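Local coordinates for DNA repair protein RAD7 (Saccharomyces cerevisiae, PDB 5ZB2) that takes part in global genome nucleotide excision repair, as a component of the complex that promotes removal of damage from nontranscribing DNA, and interacts with ELC1, at residues Ser161-Phe166 against Ser188-Ile193; Ile139-Trp144 against Thr167-Ser172; Ala260-Lys265 against Ser289-Asn294; Ser252-Gly257 against Thr281-Tyr286. One frame throughout, in Å; residues are numbered along the deposited sequence.

Overall arrangement
Followed from the N terminus, the chain opens contact 2 at Ile139-Trp144, passes through strand 157-161 into the first half of contact 1, and at Thr167-Ser172 closes contact 2 before contact 1 closes at Ser188-Ile193. The two thus cross, and they touch: Ile193 CD1 lies 3.3 Å from Thr167 O. Contacts 4 and 3 repeat the pattern: 252-257 and 260-265 come first, then 281-286 and 289-294, all on or just after helices 251-261 and 281-290. Their centres are about 12 Å apart. The two pairs do not touch. Each contact joins successive turns of the leucine-rich repeat solenoid: contact 1 the loops after the strands, contacts 2 and 4 the helices, contact 3 the helix ends.

Contact 1: Ser161-Phe166 against Ser188-Ile193; sequences SNTHRF and SRLDSI
Phe166 meets both Leu190 and Ile193 across this contact, and Phe166 and Leu190 have the largest shares of the 482 Å² buried. The CD2 atom of the Phe166 ring lies 3.8 Å from Ile193 CD1 and 4.0 Å from Leu190 CD1, so two methyl groups reach the same corner of the ring, each side chain running obliquely to it. Phe166 CG stands anti to the backbone N (chi1 -168°), and the ring beyond it also touches Phe158 and Ile160 and meets Trp144 edge-to-face. The other branch of Leu190 does different work: CD2 comes to 3.6 Å from Thr163 O, lying against the backbone of the preceding turn.

Both segments are loops leaving adjacent parallel strands, 157-161 and 184-188, as expected for consecutive turns of a leucine-rich repeat solenoid. The strand pairing ends at Ser161 and Ser188, and beyond it Asn162 N donates to Ser188 O with an N-H...O angle of 155°. Asn162 and Arg189 then run side by side, with Asn162 OD1 3.4 Å from Arg189 CD and the amide and guanidinium planes 13° apart; Asn162 ND2 is hydrogen-bonded to Asp134, while Arg189 makes a cation-pi contact with Tyr215.

Further along, Ser192 OG donates to His164 O over 2.6 Å, tilted slightly from the carbonyl plane. A water completes the join, donating to Thr163 O and Phe166 O and accepting from Ser192 N at 3.0 Å, which lets three backbone groups of the two loops share one bridge beside the apolar cluster.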
# COMPACT_ATOMS: atom_id res chain seq x y z
N SER A 161 -3.10 -16.05 -19.09
CA SER A 161 -2.64 -15.81 -20.44
C SER A 161 -1.44 -14.87 -20.44
O SER A 161 -1.26 -14.06 -19.52
CB SER A 161 -3.76 -15.22 -21.32
OG SER A 161 -4.92 -16.02 -21.26
N ASN A 162 -0.63 -14.98 -21.49
CA ASN A 162 0.41 -14.01 -21.82
C ASN A 162 1.43 -13.83 -20.68
O ASN A 162 1.61 -12.74 -20.14
CB ASN A 162 -0.22 -12.66 -22.20
CG ASN A 162 -0.78 -12.67 -23.60
OD1 ASN A 162 -0.10 -13.08 -24.54
ND2 ASN A 162 -2.02 -12.23 -23.75
N THR A 163 2.12 -14.92 -20.36
CA THR A 163 3.26 -14.85 -19.44
C THR A 163 4.09 -16.11 -19.60
O THR A 163 3.55 -17.22 -19.49
CB THR A 163 2.80 -14.70 -17.99
OG1 THR A 163 3.94 -14.79 -17.12
CG2 THR A 163 1.78 -15.77 -17.61
N HIS A 164 5.39 -15.96 -19.86
CA HIS A 164 6.28 -17.10 -19.98
C HIS A 164 6.83 -17.55 -18.63
O HIS A 164 7.64 -18.49 -18.59
CB HIS A 164 7.42 -16.81 -20.97
CG HIS A 164 8.38 -15.75 -20.51
ND1 HIS A 164 9.13 -15.86 -19.35
CD2 HIS A 164 8.75 -14.58 -21.08
CE1 HIS A 164 9.89 -14.79 -19.22
NE2 HIS A 164 9.68 -14.00 -20.25
N ARG A 165 6.41 -16.91 -17.54
CA ARG A 165 6.83 -17.30 -16.20
C ARG A 165 5.84 -18.24 -15.53
O ARG A 165 6.07 -18.65 -14.39
CB ARG A 165 7.04 -16.05 -15.33
CG ARG A 165 8.34 -15.32 -15.62
CD ARG A 165 8.44 -14.00 -14.88
NE ARG A 165 9.72 -13.34 -15.12
CZ ARG A 165 9.93 -12.03 -14.98
NH1 ARG A 165 8.94 -11.22 -14.60
NH2 ARG A 165 11.12 -11.52 -15.24
N PHE A 166 4.73 -18.58 -16.19
CA PHE A 166 3.84 -19.65 -15.75
C PHE A 166 4.37 -20.95 -16.34
O PHE A 166 4.07 -21.30 -17.48
CB PHE A 166 2.40 -19.37 -16.17
CG PHE A 166 1.40 -20.27 -15.51
CD1 PHE A 166 1.01 -20.04 -14.20
CD2 PHE A 166 0.85 -21.35 -16.19
CE1 PHE A 166 0.08 -20.86 -13.58
CE2 PHE A 166 -0.07 -22.18 -15.57
CZ PHE A 166 -0.46 -21.93 -14.26
N SER A 188 -3.53 -19.87 -22.42
CA SER A 188 -3.42 -19.14 -23.68
C SER A 188 -2.08 -18.42 -23.74
O SER A 188 -1.78 -17.59 -22.87
CB SER A 188 -4.57 -18.14 -23.84
OG SER A 188 -4.27 -17.19 -24.84
N ARG A 189 -1.28 -18.73 -24.76
CA ARG A 189 -0.03 -18.02 -25.02
C ARG A 189 0.90 -18.10 -23.80
O ARG A 189 1.36 -17.09 -23.26
CB ARG A 189 -0.30 -16.57 -25.42
CG ARG A 189 -0.96 -16.41 -26.78
CD ARG A 189 -0.99 -14.96 -27.23
NE ARG A 189 -1.50 -14.83 -28.60
CZ ARG A 189 -0.76 -14.97 -29.69
NH1 ARG A 189 0.54 -15.24 -29.60
NH2 ARG A 189 -1.32 -14.83 -30.89
N LEU A 190 1.16 -19.34 -23.38
CA LEU A 190 2.05 -19.62 -22.25
C LEU A 190 3.28 -20.33 -22.81
O LEU A 190 3.28 -21.54 -23.02
CB LEU A 190 1.32 -20.46 -21.20
CG LEU A 190 -0.00 -19.85 -20.72
CD1 LEU A 190 -0.73 -20.80 -19.79
CD2 LEU A 190 0.22 -18.50 -20.04
N ASP A 191 4.35 -19.55 -23.04
CA ASP A 191 5.49 -20.03 -23.81
C ASP A 191 6.25 -21.15 -23.11
O ASP A 191 6.97 -21.90 -23.77
CB ASP A 191 6.44 -18.87 -24.12
CG ASP A 191 5.89 -17.93 -25.19
OD1 ASP A 191 4.68 -17.99 -25.49
OD2 ASP A 191 6.68 -17.13 -25.72
N SER A 192 6.14 -21.26 -21.78
CA SER A 192 6.90 -22.24 -21.02
C SER A 192 6.11 -23.51 -20.71
O SER A 192 6.63 -24.40 -20.05
CB SER A 192 7.38 -21.61 -19.70
OG SER A 192 8.30 -20.56 -19.94
N ILE A 193 4.87 -23.60 -21.17
CA ILE A 193 4.01 -24.74 -20.88
C ILE A 193 4.20 -25.79 -21.97
O ILE A 193 4.11 -25.48 -23.16
CB ILE A 193 2.54 -24.31 -20.77
CG1 ILE A 193 2.33 -23.38 -19.56
CG2 ILE A 193 1.61 -25.52 -20.69
CD1 ILE A 193 2.64 -24.01 -18.20
O HOH W 1 4.33 -19.75 -19.95

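Contact 2: Ile139-Trp144 against Thr167-Ser172; sequences INEDTW and TDKSLS
Glu141 reaches across to Thr167, whose OG1 donates to Glu141 OE2 over 2.9 Å. The hydroxyl meets the carboxylate on its anti side, 23° out of the carboxylate plane. Glu141 CG sits between its own backbone N and carbonyl carbon (chi1 54°), the crowded position, and the chain runs extended from there, crossing Thr167 obliquely. Its other oxygen, OE1, lies 3.8 Å from Lys169 CD, the two side chains crossing at about a right angle.

Thr167 OG1 also lies between backbone N and carbonyl carbon (chi1 67°), and at this N-cap it accepts a weak bond from Ser170 N and a hydrogen bond from Ser170 OG. One hydroxyl therefore serves both its own helix start and the neighbouring helix. A valine in place of Thr167 would probably leave Glu141 OE2 without this donor and the first turn of helix 168-178 without its side-chain cap. Ser170 OG in turn packs 3.3 Å from Glu141 CB and 3.8 Å from Trp144 CD1. The Trp144 ring carries Ile139 CG2 over its centre, 3.3 Å above the plane.

On the other helix, the N-cap Asn140 OD1 accepts from both Thr143 N and Thr143 OG1. Helices 141-150 and 168-178 are neighbours on the helical side of the leucine-rich repeat solenoid; Trp144 touches Leu118 of helix 115-124, while Asp168 OD1 accepts from the backbone N-H groups of Ser194 and Asn195.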
# COMPACT_ATOMS: atom_id res chain seq x y z
N ILE A 139 4.64 -12.41 -11.92
CA ILE A 139 4.52 -13.54 -11.00
C ILE A 139 5.46 -14.66 -11.46
O ILE A 139 5.36 -15.15 -12.59
CB ILE A 139 3.07 -14.04 -10.93
CG1 ILE A 139 2.08 -12.88 -10.73
CG2 ILE A 139 2.92 -15.08 -9.83
CD1 ILE A 139 2.23 -12.14 -9.41
N ASN A 140 6.36 -15.08 -10.57
CA ASN A 140 7.24 -16.20 -10.86
C ASN A 140 6.62 -17.51 -10.38
O ASN A 140 5.62 -17.53 -9.65
CB ASN A 140 8.62 -16.00 -10.23
CG ASN A 140 8.59 -15.96 -8.72
OD1 ASN A 140 7.64 -16.42 -8.09
ND2 ASN A 140 9.63 -15.40 -8.12
N GLU A 141 7.23 -18.62 -10.80
CA GLU A 141 6.62 -19.93 -10.57
C GLU A 141 6.40 -20.20 -9.09
O GLU A 141 5.39 -20.79 -8.70
CB GLU A 141 7.49 -21.03 -11.19
CG GLU A 141 8.95 -21.04 -10.74
CD GLU A 141 9.70 -22.27 -11.25
OE1 GLU A 141 10.60 -22.76 -10.54
OE2 GLU A 141 9.39 -22.75 -12.37
N ASP A 142 7.33 -19.76 -8.24
CA ASP A 142 7.21 -20.02 -6.82
C ASP A 142 6.04 -19.25 -6.21
O ASP A 142 5.39 -19.75 -5.28
CB ASP A 142 8.51 -19.66 -6.12
CG ASP A 142 9.67 -20.52 -6.59
OD1 ASP A 142 9.87 -21.62 -6.03
OD2 ASP A 142 10.36 -20.10 -7.54
N THR A 143 5.75 -18.05 -6.72
CA THR A 143 4.57 -17.33 -6.24
C THR A 143 3.29 -18.03 -6.68
O THR A 143 2.34 -18.13 -5.90
CB THR A 143 4.60 -15.89 -6.74
OG1 THR A 143 5.80 -15.26 -6.28
CG2 THR A 143 3.40 -15.12 -6.21
N TRP A 144 3.25 -18.52 -7.93
CA TRP A 144 2.08 -19.26 -8.38
C TRP A 144 1.77 -20.41 -7.43
O TRP A 144 0.61 -20.63 -7.06
CB TRP A 144 2.31 -19.79 -9.81
CG TRP A 144 2.25 -18.73 -10.86
CD1 TRP A 144 3.22 -18.42 -11.77
CD2 TRP A 144 1.16 -17.83 -11.11
NE1 TRP A 144 2.80 -17.38 -12.57
CE2 TRP A 144 1.54 -17.00 -12.19
CE3 TRP A 144 -0.10 -17.64 -10.53
CZ2 TRP A 144 0.71 -16.01 -12.69
CZ3 TRP A 144 -0.92 -16.65 -11.03
CH2 TRP A 144 -0.51 -15.84 -12.10
N THR A 167 5.17 -21.67 -15.56
CA THR A 167 5.93 -22.80 -16.06
C THR A 167 5.17 -24.11 -15.88
O THR A 167 4.10 -24.16 -15.27
CB THR A 167 7.27 -22.88 -15.34
OG1 THR A 167 7.05 -23.20 -13.96
CG2 THR A 167 8.01 -21.54 -15.44
N ASP A 168 5.74 -25.19 -16.41
CA ASP A 168 5.18 -26.51 -16.19
C ASP A 168 5.04 -26.82 -14.70
O ASP A 168 4.05 -27.41 -14.27
CB ASP A 168 6.04 -27.57 -16.89
CG ASP A 168 5.81 -27.62 -18.39
OD1 ASP A 168 4.64 -27.48 -18.81
OD2 ASP A 168 6.79 -27.79 -19.14
N LYS A 169 6.03 -26.40 -13.90
CA LYS A 169 5.93 -26.58 -12.46
C LYS A 169 4.69 -25.88 -11.91
O LYS A 169 3.99 -26.42 -11.05
CB LYS A 169 7.19 -26.05 -11.78
CG LYS A 169 7.30 -26.42 -10.30
CD LYS A 169 8.57 -25.84 -9.68
CE LYS A 169 8.94 -26.56 -8.39
NZ LYS A 169 7.85 -26.52 -7.37
N SER A 170 4.41 -24.67 -12.40
CA SER A 170 3.24 -23.92 -11.92
C SER A 170 1.95 -24.62 -12.31
O SER A 170 1.00 -24.66 -11.53
CB SER A 170 3.26 -22.50 -12.49
OG SER A 170 4.55 -21.92 -12.35
N LEU A 171 1.90 -25.17 -13.53
CA LEU A 171 0.74 -25.95 -13.94
C LEU A 171 0.53 -27.16 -13.04
O LEU A 171 -0.60 -27.47 -12.65
CB LEU A 171 0.90 -26.39 -15.40
CG LEU A 171 -0.20 -27.28 -15.96
CD1 LEU A 171 -1.53 -26.55 -15.98
CD2 LEU A 171 0.16 -27.76 -17.35
N SER A 172 1.61 -27.87 -12.71
CA SER A 172 1.50 -29.01 -11.81
C SER A 172 0.93 -28.60 -10.45
O SER A 172 0.07 -29.29 -9.90
CB SER A 172 2.86 -29.68 -11.63
OG SER A 172 3.30 -30.27 -12.84

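Contact 3: Ala260-Lys265 against Ser289-Asn294; sequences AFIPEK and SKVELN
Glu264 and Glu292 are joined through the backbone: Glu292 N donates to Glu264 O over 2.8 Å, in the carbonyl plane and with an N-H...O angle of 163°. This is the close part of the contact. Val291 lies beside it, its CA 3.6 Å from Glu264 O and its CG1 3.9 Å from Pro263 O. Ile262 CG2 approaches the same methyl at 4.5 Å, a looser apolar touch, while Ile262 itself packs on Phe287.

The single backbone bridge between Lys265 and Glu292 falls where the chain leaves helices 251-261 and 281-290 and turns back toward the strands, joining consecutive turns of the leucine-rich repeat solenoid at their helix ends. The end-to-end directions of 262-265 and 290-292 are 52° apart.

Charged groups make up the looser side, where Glu264 and Lys265 are exposed. Lys265 NZ forms a long salt bridge with Glu292 OE1 at 3.7 Å, the two side chains lying side by side and pointing the same way. Lys290 instead crosses Glu264 at about a right angle; its NZ stands 3.6 Å from Glu264 CG and 4.0 Å from Glu264 OE1, beyond a salt bridge. A water ties this lysine to the opposite segment, accepting from Lys290 NZ and donating to Ile262 O.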
# COMPACT_ATOMS: atom_id res chain seq x y z
N ALA A 260 -16.96 -39.17 -30.54
CA ALA A 260 -17.10 -40.27 -29.59
C ALA A 260 -17.74 -39.81 -28.29
O ALA A 260 -18.60 -40.51 -27.73
CB ALA A 260 -15.73 -40.88 -29.30
N PHE A 261 -17.36 -38.63 -27.78
CA PHE A 261 -17.63 -38.27 -26.40
C PHE A 261 -18.50 -37.04 -26.20
O PHE A 261 -18.76 -36.67 -25.05
CB PHE A 261 -16.30 -38.05 -25.66
CG PHE A 261 -15.40 -39.26 -25.66
CD1 PHE A 261 -15.80 -40.43 -25.03
CD2 PHE A 261 -14.17 -39.22 -26.28
CE1 PHE A 261 -14.97 -41.54 -25.03
CE2 PHE A 261 -13.34 -40.33 -26.27
CZ PHE A 261 -13.74 -41.49 -25.65
N ILE A 262 -18.98 -36.41 -27.27
CA ILE A 262 -19.93 -35.30 -27.13
C ILE A 262 -21.34 -35.88 -27.26
O ILE A 262 -21.63 -36.55 -28.26
CB ILE A 262 -19.69 -34.20 -28.18
CG1 ILE A 262 -18.30 -33.58 -28.01
CG2 ILE A 262 -20.77 -33.13 -28.09
CD1 ILE A 262 -18.11 -32.78 -26.73
N PRO A 263 -22.23 -35.65 -26.30
CA PRO A 263 -23.57 -36.23 -26.39
C PRO A 263 -24.38 -35.61 -27.52
O PRO A 263 -24.19 -34.45 -27.89
CB PRO A 263 -24.20 -35.91 -25.03
CG PRO A 263 -23.48 -34.70 -24.56
CD PRO A 263 -22.07 -34.83 -25.08
N GLU A 264 -25.30 -36.42 -28.07
CA GLU A 264 -26.13 -35.96 -29.18
C GLU A 264 -26.94 -34.73 -28.78
O GLU A 264 -27.12 -33.81 -29.59
CB GLU A 264 -27.06 -37.09 -29.64
CG GLU A 264 -26.35 -38.41 -29.86
CD GLU A 264 -27.22 -39.44 -30.57
OE1 GLU A 264 -27.01 -39.65 -31.79
OE2 GLU A 264 -28.11 -40.02 -29.92
N LYS A 265 -27.45 -34.71 -27.55
CA LYS A 265 -28.03 -33.50 -26.97
C LYS A 265 -26.86 -32.66 -26.47
O LYS A 265 -26.52 -32.64 -25.28
CB LYS A 265 -29.01 -33.84 -25.85
CG LYS A 265 -29.97 -34.97 -26.18
CD LYS A 265 -30.83 -34.65 -27.39
CE LYS A 265 -31.77 -35.80 -27.71
NZ LYS A 265 -32.58 -35.53 -28.93
N SER A 289 -23.57 -33.69 -38.17
CA SER A 289 -24.81 -34.40 -38.47
C SER A 289 -25.22 -35.33 -37.34
O SER A 289 -26.40 -35.68 -37.24
CB SER A 289 -24.68 -35.18 -39.78
OG SER A 289 -23.84 -36.31 -39.61
N LYS A 290 -24.28 -35.73 -36.49
CA LYS A 290 -24.59 -36.65 -35.40
C LYS A 290 -25.24 -35.94 -34.22
O LYS A 290 -26.11 -36.51 -33.55
CB LYS A 290 -23.32 -37.37 -34.95
CG LYS A 290 -23.52 -38.28 -33.75
CD LYS A 290 -22.22 -38.88 -33.29
CE LYS A 290 -22.43 -39.94 -32.23
NZ LYS A 290 -23.05 -39.39 -30.99
N VAL A 291 -24.83 -34.71 -33.93
CA VAL A 291 -25.23 -34.04 -32.70
C VAL A 291 -26.19 -32.90 -33.02
O VAL A 291 -26.31 -32.44 -34.15
CB VAL A 291 -24.00 -33.51 -31.92
CG1 VAL A 291 -23.05 -34.66 -31.61
CG2 VAL A 291 -23.29 -32.41 -32.70
N GLU A 292 -26.88 -32.44 -31.98
CA GLU A 292 -27.78 -31.30 -32.05
C GLU A 292 -27.17 -30.15 -31.26
O GLU A 292 -26.93 -30.28 -30.06
CB GLU A 292 -29.17 -31.66 -31.51
CG GLU A 292 -29.88 -32.74 -32.30
CD GLU A 292 -31.27 -33.04 -31.76
OE1 GLU A 292 -31.63 -32.47 -30.71
OE2 GLU A 292 -31.99 -33.84 -32.39
N LEU A 293 -26.92 -29.04 -31.94
CA LEU A 293 -26.27 -27.89 -31.33
C LEU A 293 -27.25 -26.76 -31.09
O LEU A 293 -27.04 -25.63 -31.56
CB LEU A 293 -25.11 -27.42 -32.21
CG LEU A 293 -24.03 -28.49 -32.43
CD1 LEU A 293 -23.15 -28.13 -33.61
CD2 LEU A 293 -23.20 -28.65 -31.17
N ASN A 294 -28.34 -27.05 -30.37
CA ASN A 294 -29.42 -26.09 -30.16
C ASN A 294 -29.04 -24.96 -29.21
O ASN A 294 -29.84 -24.03 -29.05
CB ASN A 294 -30.66 -26.80 -29.63
CG ASN A 294 -31.25 -27.77 -30.63
OD1 ASN A 294 -31.22 -27.53 -31.84
ND2 ASN A 294 -31.81 -28.86 -30.13
O HOH W 2 -22.48 -39.61 -28.14

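Contact 4: Ser252-Gly257 against Thr281-Tyr286; sequences SMIING and TDSLSY
Ile254 packs against Ser283 and Leu284 with its two branches. Its CG2 methyl, held anti to the backbone N by a chi1 of -56°, lies 3.5 Å from Ser283 O and 3.7 Å from Ser283 CB, whereas CD1 goes on to meet Leu284 CD2 at 3.7 Å. Ile255 sets its CD1 3.4 Å from Tyr286 CD2 and 3.6 Å from CE2, the two side chains crossing at about a right angle. An alanine at Ile254 would probably open a gap beside Leu284 CD2 and Ser283 O, costing the leucine methyl one of its apolar neighbours.

A second shell surrounds these groups. Ser283 OG is hydrogen-bonded to Asp251 OD1, at the start of the other helix, and to Thr280 O just before its own, and Ile279 touches both Ile254 and Leu284. Tyr286 packs on Thr259, and its OH bonds to a glycerol, probably from the crystallisation liquor. The axes of 252-257 and 281-286 approach to 9.3 Å, their directions 25° apart, as expected for successive helices of a leucine-rich repeat solenoid. With no hydrogen bond between the two segments, their join rests on apolar contact, and the polar link from Ser283 goes to Asp251, just before 252-257.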
# COMPACT_ATOMS: atom_id res chain seq x y z
N SER A 252 -8.43 -36.96 -36.65
CA SER A 252 -8.46 -37.97 -35.60
C SER A 252 -9.13 -37.42 -34.34
O SER A 252 -9.95 -38.09 -33.71
CB SER A 252 -7.05 -38.45 -35.30
OG SER A 252 -7.05 -39.31 -34.18
N MET A 253 -8.77 -36.19 -33.96
CA MET A 253 -9.42 -35.56 -32.82
C MET A 253 -10.92 -35.43 -33.06
O MET A 253 -11.72 -35.56 -32.13
CB MET A 253 -8.80 -34.18 -32.56
CG MET A 253 -9.32 -33.48 -31.32
SD MET A 253 -10.81 -32.49 -31.59
CE MET A 253 -10.13 -31.09 -32.48
N ILE A 254 -11.31 -35.18 -34.31
CA ILE A 254 -12.73 -34.99 -34.63
C ILE A 254 -13.45 -36.33 -34.60
O ILE A 254 -14.55 -36.45 -34.04
CB ILE A 254 -12.88 -34.31 -36.00
CG1 ILE A 254 -12.12 -32.98 -36.05
CG2 ILE A 254 -14.37 -34.12 -36.33
CD1 ILE A 254 -12.64 -31.92 -35.11
N ILE A 255 -12.86 -37.35 -35.21
CA ILE A 255 -13.53 -38.64 -35.35
C ILE A 255 -13.48 -39.42 -34.04
O ILE A 255 -14.49 -39.95 -33.58
CB ILE A 255 -12.90 -39.44 -36.51
CG1 ILE A 255 -12.97 -38.65 -37.82
CG2 ILE A 255 -13.58 -40.80 -36.66
CD1 ILE A 255 -14.37 -38.24 -38.23
N ASN A 256 -12.30 -39.50 -33.43
CA ASN A 256 -12.10 -40.33 -32.25
C ASN A 256 -12.31 -39.58 -30.94
O ASN A 256 -12.36 -40.22 -29.88
CB ASN A 256 -10.69 -40.92 -32.27
CG ASN A 256 -10.41 -41.68 -33.56
OD1 ASN A 256 -9.47 -41.36 -34.29
ND2 ASN A 256 -11.23 -42.69 -33.84
N GLY A 257 -12.44 -38.25 -30.97
CA GLY A 257 -12.63 -37.47 -29.77
C GLY A 257 -13.99 -36.81 -29.66
O GLY A 257 -14.82 -37.22 -28.84
N THR A 281 -13.25 -30.68 -44.19
CA THR A 281 -14.69 -30.47 -44.27
C THR A 281 -15.44 -31.75 -43.93
O THR A 281 -16.51 -31.71 -43.30
CB THR A 281 -15.06 -30.00 -45.68
OG1 THR A 281 -14.26 -28.86 -46.02
CG2 THR A 281 -16.54 -29.65 -45.77
N ASP A 282 -14.91 -32.90 -44.35
CA ASP A 282 -15.60 -34.17 -44.16
C ASP A 282 -15.78 -34.50 -42.68
O ASP A 282 -16.88 -34.86 -42.25
CB ASP A 282 -14.83 -35.28 -44.88
CG ASP A 282 -14.71 -35.04 -46.37
OD1 ASP A 282 -15.70 -34.57 -46.97
OD2 ASP A 282 -13.64 -35.31 -46.94
N SER A 283 -14.71 -34.38 -41.90
CA SER A 283 -14.79 -34.78 -40.49
C SER A 283 -15.81 -33.93 -39.74
O SER A 283 -16.60 -34.46 -38.95
CB SER A 283 -13.42 -34.68 -39.83
OG SER A 283 -13.00 -33.34 -39.68
N LEU A 284 -15.83 -32.62 -39.99
CA LEU A 284 -16.76 -31.75 -39.26
C LEU A 284 -18.19 -31.97 -39.72
O LEU A 284 -19.12 -31.92 -38.90
CB LEU A 284 -16.36 -30.29 -39.42
CG LEU A 284 -15.09 -29.84 -38.67
CD1 LEU A 284 -14.88 -28.35 -38.83
CD2 LEU A 284 -15.12 -30.20 -37.19
N SER A 285 -18.40 -32.20 -41.01
CA SER A 285 -19.74 -32.57 -41.48
C SER A 285 -20.20 -33.85 -40.80
O SER A 285 -21.33 -33.93 -40.30
CB SER A 285 -19.75 -32.74 -43.00
OG SER A 285 -19.51 -31.51 -43.65
N TYR A 286 -19.33 -34.85 -40.76
CA TYR A 286 -19.64 -36.11 -40.09
C TYR A 286 -20.05 -35.88 -38.64
O TYR A 286 -21.02 -36.47 -38.16
CB TYR A 286 -18.42 -37.03 -40.20
CG TYR A 286 -18.43 -38.27 -39.33
CD1 TYR A 286 -19.08 -39.43 -39.73
CD2 TYR A 286 -17.73 -38.29 -38.13
CE1 TYR A 286 -19.06 -40.56 -38.95
CE2 TYR A 286 -17.70 -39.43 -37.34
CZ TYR A 286 -18.37 -40.56 -37.76
OH TYR A 286 -18.35 -41.69 -36.98